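Local coordinates for Cgl0159-like domain-containing protein (Corynebacterium glutamicum, PDB 3FOK), which is of unknown function but belongs to the Cgl0159-like family, whose TIM-barrel fold is shared by many enzymes, at residues 169-183 against 209-223. Numbering follows the deposited sequence.
Sequences VNEAAAAQLPIMLEP and AAGLGNDSSYTWMKL
The Y218 ring lies against Q176, whose CA sits over one ring face, 3.8 Å from the centroid, in a CH-pi contact. Q176 has positive phi and ends helix 158-174 in a Schellman motif, which brings its backbone onto the ring. Its side chain runs on past the phenol, with CG 3.3 Å from Y218 OH. Beyond the turn, strands 179-183 and 219-223 pair in parallel. I179 N donates a bond to Y218 O, and W220 N returns one to I179 O. L181 N then bonds to W220 O at 3.0 Å, and K222 N to L181 O. These are neighbouring parallel strands of the TIM barrel; the crossover between them runs through strand 192-195 and helix 199-210. On the face of M180 and W220, M180 CG packs against K222 CB. K222 is fully extended, with CG anti to the backbone N (chi1 -175°). Its NZ reaches E182 OE1 at 2.8 Å, on the syn side but 33° out of the carboxylate plane. K146 makes a second salt bridge to the same oxygen, and the two lysine NZ atoms lie close together. On the other face, M221 CE touches L181 CB at 3.8 Å, and L181 CD1 reaches A209. V169 CG1 fits against T219 CG2 and the G213 backbone. A water joins N170 O to N214 ND2. D215, beside A173 CB, forms a salt bridge with R140 of a second subunit.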
ATOM      1  N   VAL A 169      17.602   4.969  -3.496  1.00 14.81           N
ATOM      2  CA  VAL A 169      18.669   5.120  -4.473  1.00 13.45           C
ATOM      3  C   VAL A 169      18.101   5.670  -5.779  1.00 14.48           C
ATOM      4  O   VAL A 169      18.728   6.514  -6.421  1.00 14.28           O
ATOM      5  CB  VAL A 169      19.385   3.774  -4.739  1.00 11.94           C
ATOM      6  CG1 VAL A 169      20.436   3.952  -5.827  1.00  9.77           C
ATOM      7  CG2 VAL A 169      20.043   3.278  -3.460  1.00 10.57           C
ATOM      8  N   ASN A 170      16.918   5.194  -6.171  1.00 14.98           N
ATOM      9  CA  ASN A 170      16.279   5.679  -7.392  1.00 15.67           C
ATOM     10  C   ASN A 170      16.216   7.197  -7.328  1.00 16.88           C
ATOM     11  O   ASN A 170      16.685   7.896  -8.225  1.00 17.49           O
ATOM     12  CB  ASN A 170      14.846   5.156  -7.516  1.00 15.54           C
ATOM     13  CG  ASN A 170      14.776   3.676  -7.852  1.00 17.72           C
ATOM     14  OD1 ASN A 170      13.685   3.104  -7.937  1.00 17.10           O
ATOM     15  ND2 ASN A 170      15.929   3.050  -8.052  1.00 15.10           N
ATOM     16  N   GLU A 171      15.629   7.698  -6.245  1.00 18.21           N
ATOM     17  CA  GLU A 171      15.471   9.133  -6.041  1.00 18.89           C
ATOM     18  C   GLU A 171      16.790   9.881  -5.903  1.00 18.24           C
ATOM     19  O   GLU A 171      16.970  10.945  -6.495  1.00 20.00           O
ATOM     20  CB  GLU A 171      14.610   9.401  -4.806  1.00 22.29           C
ATOM     21  CG  GLU A 171      13.159   8.972  -4.947  1.00 27.60           C
ATOM     22  CD  GLU A 171      12.327   9.343  -3.739  1.00 29.41           C
ATOM     23  OE1 GLU A 171      12.249  10.548  -3.422  1.00 32.54           O
ATOM     24  OE2 GLU A 171      11.756   8.433  -3.104  1.00 32.66           O
ATOM     25  N   ALA A 172      17.711   9.334  -5.119  1.00 15.65           N
ATOM     26  CA  ALA A 172      18.998   9.988  -4.923  1.00 14.91           C
ATOM     27  C   ALA A 172      19.754  10.115  -6.246  1.00 14.32           C
ATOM     28  O   ALA A 172      20.281  11.179  -6.568  1.00 13.40           O
ATOM     29  CB  ALA A 172      19.832   9.219  -3.912  1.00 12.65           C
ATOM     30  N   ALA A 173      19.799   9.030  -7.012  1.00 12.69           N
ATOM     31  CA  ALA A 173      20.496   9.036  -8.290  1.00 11.91           C
ATOM     32  C   ALA A 173      19.863  10.030  -9.256  1.00 11.36           C
ATOM     33  O   ALA A 173      20.559  10.818  -9.893  1.00  9.82           O
ATOM     34  CB  ALA A 173      20.489   7.635  -8.896  1.00 11.69           C
ATOM     35  N   ALA A 174      18.539   9.996  -9.356  1.00 12.93           N
ATOM     36  CA  ALA A 174      17.820  10.896 -10.253  1.00 13.64           C
ATOM     37  C   ALA A 174      18.059  12.364  -9.907  1.00 14.45           C
ATOM     38  O   ALA A 174      17.975  13.232 -10.774  1.00 14.26           O
ATOM     39  CB  ALA A 174      16.328  10.588 -10.220  1.00 10.65           C
ATOM     40  N   ALA A 175      18.354  12.642  -8.641  1.00 15.29           N
ATOM     41  CA  ALA A 175      18.602  14.012  -8.204  1.00 15.91           C
ATOM     42  C   ALA A 175      20.102  14.300  -8.187  1.00 17.06           C
ATOM     43  O   ALA A 175      20.532  15.397  -7.812  1.00 16.24           O
ATOM     44  CB  ALA A 175      18.008  14.235  -6.811  1.00 12.77           C
ATOM     45  N   GLN A 176      20.891  13.308  -8.593  1.00 17.02           N
ATOM     46  CA  GLN A 176      22.346  13.441  -8.618  1.00 20.22           C
ATOM     47  C   GLN A 176      22.881  13.759  -7.231  1.00 19.12           C
ATOM     48  O   GLN A 176      23.807  14.552  -7.061  1.00 17.69           O
ATOM     49  CB  GLN A 176      22.775  14.520  -9.618  1.00 21.42           C
ATOM     50  CG  GLN A 176      22.583  14.085 -11.060  1.00 24.55           C
ATOM     51  CD  GLN A 176      23.131  15.080 -12.056  1.00 28.69           C
ATOM     52  OE1 GLN A 176      23.337  14.748 -13.224  1.00 29.34           O
ATOM     53  NE2 GLN A 176      23.366  16.311 -11.604  1.00 31.01           N
ATOM     54  N   LEU A 177      22.275  13.115  -6.243  1.00 18.73           N
ATOM     55  CA  LEU A 177      22.647  13.271  -4.846  1.00 18.31           C
ATOM     56  C   LEU A 177      23.388  12.019  -4.396  1.00 17.18           C
ATOM     57  O   LEU A 177      22.818  10.936  -4.384  1.00 16.93           O
ATOM     58  CB  LEU A 177      21.390  13.446  -3.990  1.00 17.42           C
ATOM     59  CG  LEU A 177      21.612  13.478  -2.479  1.00 16.45           C
ATOM     60  CD1 LEU A 177      22.301  14.779  -2.105  1.00 15.66           C
ATOM     61  CD2 LEU A 177      20.286  13.344  -1.755  1.00 15.11           C
ATOM     62  N   PRO A 178      24.670  12.151  -4.029  1.00 17.45           N
ATOM     63  CA  PRO A 178      25.426  10.977  -3.588  1.00 16.49           C
ATOM     64  C   PRO A 178      24.699  10.276  -2.449  1.00 17.73           C
ATOM     65  O   PRO A 178      24.192  10.928  -1.534  1.00 20.62           O
ATOM     66  CB  PRO A 178      26.758  11.571  -3.146  1.00 17.58           C
ATOM     67  CG  PRO A 178      26.913  12.754  -4.051  1.00 17.51           C
ATOM     68  CD  PRO A 178      25.522  13.354  -4.025  1.00 17.60           C
ATOM     69  N   ILE A 179      24.634   8.950  -2.511  1.00 16.99           N
ATOM     70  CA  ILE A 179      23.961   8.188  -1.471  1.00 17.20           C
ATOM     71  C   ILE A 179      24.849   7.065  -0.935  1.00 18.59           C
ATOM     72  O   ILE A 179      25.324   6.194  -1.666  1.00 17.25           O
ATOM     73  CB  ILE A 179      22.609   7.629  -1.973  1.00 17.30           C
ATOM     74  CG1 ILE A 179      21.906   6.881  -0.838  1.00 15.35           C
ATOM     75  CG2 ILE A 179      22.826   6.748  -3.193  1.00 15.41           C
ATOM     76  CD1 ILE A 179      20.477   6.503  -1.153  1.00 16.15           C
HETATM   77  N   MSE A 180      25.048   7.125   0.374  1.00 20.34           N
HETATM   78  CA  MSE A 180      25.888   6.226   1.155  1.00 22.53           C
HETATM   79  C   MSE A 180      25.071   5.072   1.762  1.00 21.56           C
HETATM   80  O   MSE A 180      24.141   5.310   2.531  1.00 21.16           O
HETATM   81  CB  MSE A 180      26.507   7.083   2.263  1.00 26.87           C
HETATM   82  CG  MSE A 180      27.667   6.537   3.045  1.00 32.98           C
HETATM   83 SE   MSE A 180      27.992   7.823   4.484  1.00 40.11          SE
HETATM   84  CE  MSE A 180      28.716   9.291   3.448  1.00 38.23           C
ATOM     85  N   LEU A 181      25.407   3.832   1.417  1.00 19.38           N
ATOM     86  CA  LEU A 181      24.692   2.683   1.968  1.00 18.86           C
ATOM     87  C   LEU A 181      25.583   1.939   2.961  1.00 19.34           C
ATOM     88  O   LEU A 181      26.735   1.619   2.649  1.00 18.76           O
ATOM     89  CB  LEU A 181      24.262   1.712   0.858  1.00 18.79           C
ATOM     90  CG  LEU A 181      23.399   2.196  -0.311  1.00 18.60           C
ATOM     91  CD1 LEU A 181      22.979   0.988  -1.138  1.00 19.37           C
ATOM     92  CD2 LEU A 181      22.175   2.933   0.195  1.00 19.39           C
ATOM     93  N   GLU A 182      25.049   1.667   4.151  1.00 18.46           N
ATOM     94  CA  GLU A 182      25.788   0.943   5.180  1.00 17.90           C
ATOM     95  C   GLU A 182      25.178  -0.452   5.250  1.00 18.18           C
ATOM     96  O   GLU A 182      24.172  -0.663   5.927  1.00 17.84           O
ATOM     97  CB  GLU A 182      25.649   1.641   6.536  1.00 19.04           C
ATOM     98  CG  GLU A 182      26.625   1.141   7.601  1.00 21.87           C
ATOM     99  CD  GLU A 182      26.430   1.823   8.948  1.00 23.81           C
ATOM    100  OE1 GLU A 182      26.198   3.051   8.973  1.00 24.09           O
ATOM    101  OE2 GLU A 182      26.523   1.135   9.986  1.00 26.01           O
ATOM    102  N   PRO A 183      25.777  -1.424   4.541  1.00 18.49           N
ATOM    103  CA  PRO A 183      25.271  -2.796   4.530  1.00 18.07           C
ATOM    104  C   PRO A 183      25.832  -3.677   5.638  1.00 19.20           C
ATOM    105  O   PRO A 183      26.900  -3.410   6.189  1.00 20.03           O
ATOM    106  CB  PRO A 183      25.684  -3.286   3.158  1.00 17.13           C
ATOM    107  CG  PRO A 183      27.054  -2.692   3.042  1.00 17.93           C
ATOM    108  CD  PRO A 183      26.876  -1.275   3.568  1.00 18.02           C
ATOM    109  N   ALA A 209      23.865  -4.901  -1.615  1.00 15.36           N
ATOM    110  CA  ALA A 209      23.598  -3.467  -1.552  1.00 15.59           C
ATOM    111  C   ALA A 209      23.907  -2.763  -2.873  1.00 15.82           C
ATOM    112  O   ALA A 209      23.130  -1.934  -3.341  1.00 16.45           O
ATOM    113  CB  ALA A 209      24.406  -2.833  -0.421  1.00 14.01           C
ATOM    114  N   ALA A 210      25.044  -3.097  -3.472  1.00 16.15           N
ATOM    115  CA  ALA A 210      25.455  -2.489  -4.730  1.00 14.70           C
ATOM    116  C   ALA A 210      24.394  -2.641  -5.812  1.00 14.97           C
ATOM    117  O   ALA A 210      24.265  -1.781  -6.685  1.00 17.19           O
ATOM    118  CB  ALA A 210      26.769  -3.112  -5.201  1.00 14.73           C
ATOM    119  N   GLY A 211      23.635  -3.733  -5.754  1.00 14.31           N
ATOM    120  CA  GLY A 211      22.610  -3.971  -6.757  1.00 13.46           C
ATOM    121  C   GLY A 211      21.273  -3.286  -6.515  1.00 12.66           C
ATOM    122  O   GLY A 211      20.346  -3.454  -7.308  1.00 12.38           O
ATOM    123  N   LEU A 212      21.164  -2.522  -5.432  1.00 10.10           N
ATOM    124  CA  LEU A 212      19.917  -1.833  -5.101  1.00 10.85           C
ATOM    125  C   LEU A 212      19.815  -0.485  -5.810  1.00 10.68           C
ATOM    126  O   LEU A 212      20.725   0.338  -5.742  1.00 10.20           O
ATOM    127  CB  LEU A 212      19.812  -1.619  -3.586  1.00  9.30           C
ATOM    128  CG  LEU A 212      19.803  -2.868  -2.702  1.00 10.83           C
ATOM    129  CD1 LEU A 212      19.795  -2.467  -1.234  1.00  9.08           C
ATOM    130  CD2 LEU A 212      18.582  -3.717  -3.031  1.00  9.77           C
ATOM    131  N   GLY A 213      18.692  -0.256  -6.480  1.00 11.14           N
ATOM    132  CA  GLY A 213      18.501   0.992  -7.196  1.00 12.66           C
ATOM    133  C   GLY A 213      18.461   0.748  -8.693  1.00 14.16           C
ATOM    134  O   GLY A 213      18.922  -0.290  -9.161  1.00 16.06           O
ATOM    135  N   ASN A 214      17.917   1.698  -9.447  1.00 15.43           N
ATOM    136  CA  ASN A 214      17.821   1.557 -10.895  1.00 16.53           C
ATOM    137  C   ASN A 214      18.934   2.320 -11.593  1.00 17.36           C
ATOM    138  O   ASN A 214      18.959   2.437 -12.817  1.00 17.09           O
ATOM    139  CB  ASN A 214      16.459   2.059 -11.385  1.00 17.70           C
ATOM    140  CG  ASN A 214      16.261   3.549 -11.155  1.00 18.19           C
ATOM    141  OD1 ASN A 214      15.229   4.109 -11.522  1.00 18.08           O
ATOM    142  ND2 ASN A 214      17.247   4.197 -10.557  1.00 18.97           N
ATOM    143  N   ASP A 215      19.856   2.834 -10.792  1.00 18.24           N
ATOM    144  CA  ASP A 215      20.997   3.596 -11.274  1.00 19.48           C
ATOM    145  C   ASP A 215      21.965   3.623 -10.096  1.00 21.49           C
ATOM    146  O   ASP A 215      21.697   4.268  -9.088  1.00 21.93           O
ATOM    147  CB  ASP A 215      20.561   5.023 -11.612  1.00 20.30           C
ATOM    148  CG  ASP A 215      21.705   5.890 -12.119  1.00 22.11           C
ATOM    149  OD1 ASP A 215      22.880   5.507 -11.935  1.00 22.18           O
ATOM    150  OD2 ASP A 215      21.423   6.963 -12.698  1.00 21.51           O
ATOM    151  N   SER A 216      23.077   2.910 -10.198  1.00 23.42           N
ATOM    152  CA  SER A 216      24.033   2.916  -9.102  1.00 26.43           C
ATOM    153  C   SER A 216      25.303   3.652  -9.479  1.00 26.28           C
ATOM    154  O   SER A 216      26.397   3.103  -9.396  1.00 29.77           O
ATOM    155  CB  SER A 216      24.350   1.483  -8.661  1.00 30.75           C
ATOM    156  OG  SER A 216      23.896   1.252  -7.322  1.00 33.06           O
ATOM    157  N   SER A 217      25.145   4.901  -9.902  1.00 24.26           N
ATOM    158  CA  SER A 217      26.278   5.723 -10.295  1.00 23.64           C
ATOM    159  C   SER A 217      26.551   6.799  -9.252  1.00 22.55           C
ATOM    160  O   SER A 217      27.505   7.559  -9.371  1.00 23.75           O
ATOM    161  CB  SER A 217      26.022   6.376 -11.657  1.00 25.27           C
ATOM    162  OG  SER A 217      24.951   7.305 -11.599  1.00 25.62           O
ATOM    163  N   TYR A 218      25.706   6.858  -8.232  1.00 20.52           N
ATOM    164  CA  TYR A 218      25.867   7.834  -7.166  1.00 18.82           C
ATOM    165  C   TYR A 218      25.916   7.166  -5.808  1.00 19.18           C
ATOM    166  O   TYR A 218      25.814   7.836  -4.780  1.00 19.80           O
ATOM    167  CB  TYR A 218      24.717   8.844  -7.169  1.00 18.70           C
ATOM    168  CG  TYR A 218      24.913   9.963  -8.149  1.00 18.58           C
ATOM    169  CD1 TYR A 218      24.593   9.800  -9.493  1.00 18.87           C
ATOM    170  CD2 TYR A 218      25.489  11.169  -7.744  1.00 18.72           C
ATOM    171  CE1 TYR A 218      24.845  10.809 -10.420  1.00 19.70           C
ATOM    172  CE2 TYR A 218      25.749  12.184  -8.656  1.00 19.52           C
ATOM    173  CZ  TYR A 218      25.427  11.995  -9.995  1.00 20.84           C
ATOM    174  OH  TYR A 218      25.706  12.983 -10.907  1.00 19.66           O
ATOM    175  N   THR A 219      26.082   5.850  -5.787  1.00 17.86           N
ATOM    176  CA  THR A 219      26.097   5.164  -4.509  1.00 18.32           C
ATOM    177  C   THR A 219      27.485   4.843  -3.971  1.00 17.23           C
ATOM    178  O   THR A 219      28.366   4.383  -4.691  1.00 15.20           O
ATOM    179  CB  THR A 219      25.235   3.876  -4.557  1.00 17.78           C
ATOM    180  OG1 THR A 219      26.077   2.737  -4.752  1.00 21.25           O
ATOM    181  CG2 THR A 219      24.227   3.954  -5.696  1.00 15.78           C
ATOM    182  N   TRP A 220      27.651   5.118  -2.682  1.00 17.64           N
ATOM    183  CA  TRP A 220      28.887   4.882  -1.953  1.00 18.29           C
ATOM    184  C   TRP A 220      28.626   3.767  -0.952  1.00 19.35           C
ATOM    185  O   TRP A 220      27.483   3.402  -0.695  1.00 19.41           O
ATOM    186  CB  TRP A 220      29.300   6.135  -1.176  1.00 17.46           C
ATOM    187  CG  TRP A 220      29.812   7.261  -2.008  1.00 17.01           C
ATOM    188  CD1 TRP A 220      29.204   7.827  -3.087  1.00 18.04           C
ATOM    189  CD2 TRP A 220      31.032   7.982  -1.810  1.00 17.66           C
ATOM    190  NE1 TRP A 220      29.967   8.860  -3.578  1.00 16.74           N
ATOM    191  CE2 TRP A 220      31.098   8.978  -2.812  1.00 17.30           C
ATOM    192  CE3 TRP A 220      32.079   7.887  -0.881  1.00 16.82           C
ATOM    193  CZ2 TRP A 220      32.168   9.871  -2.914  1.00 17.67           C
ATOM    194  CZ3 TRP A 220      33.146   8.778  -0.979  1.00 16.75           C
ATOM    195  CH2 TRP A 220      33.181   9.756  -1.991  1.00 18.94           C
HETATM  196  N   MSE A 221      29.696   3.239  -0.380  1.00 21.66           N
HETATM  197  CA  MSE A 221      29.593   2.184   0.612  1.00 22.98           C
HETATM  198  C   MSE A 221      30.195   2.690   1.913  1.00 21.71           C
HETATM  199  O   MSE A 221      31.188   3.416   1.915  1.00 19.96           O
HETATM  200  CB  MSE A 221      30.358   0.934   0.160  1.00 26.26           C
HETATM  201  CG  MSE A 221      29.775   0.214  -1.043  1.00 32.23           C
HETATM  202 SE   MSE A 221      28.188  -0.818  -0.634  1.00 40.73          SE
HETATM  203  CE  MSE A 221      26.865   0.274  -1.501  1.00 38.34           C
ATOM    204  N   LYS A 222      29.569   2.316   3.019  1.00 21.08           N
ATOM    205  CA  LYS A 222      30.043   2.678   4.346  1.00 21.28           C
ATOM    206  C   LYS A 222      30.239   1.298   4.959  1.00 20.77           C
ATOM    207  O   LYS A 222      29.276   0.645   5.353  1.00 19.48           O
ATOM    208  CB  LYS A 222      28.970   3.472   5.090  1.00 21.99           C
ATOM    209  CG  LYS A 222      29.385   4.015   6.447  1.00 23.17           C
ATOM    210  CD  LYS A 222      28.209   4.742   7.088  1.00 25.05           C
ATOM    211  CE  LYS A 222      28.489   5.128   8.527  1.00 25.30           C
ATOM    212  NZ  LYS A 222      27.251   5.623   9.190  1.00 26.59           N
ATOM    213  N   LEU A 223      31.487   0.844   5.008  1.00 21.04           N
ATOM    214  CA  LEU A 223      31.792  -0.485   5.517  1.00 20.77           C
ATOM    215  C   LEU A 223      32.570  -0.526   6.821  1.00 22.64           C
ATOM    216  O   LEU A 223      33.230   0.442   7.200  1.00 23.65           O
ATOM    217  CB  LEU A 223      32.578  -1.267   4.461  1.00 20.60           C
ATOM    218  CG  LEU A 223      32.016  -1.305   3.038  1.00 19.88           C
ATOM    219  CD1 LEU A 223      32.963  -2.089   2.151  1.00 18.02           C
ATOM    220  CD2 LEU A 223      30.635  -1.933   3.035  1.00 19.49           C
TER
HETATM  221  O   HOH W   1      17.207   7.113 -10.833  1.00 18.67           O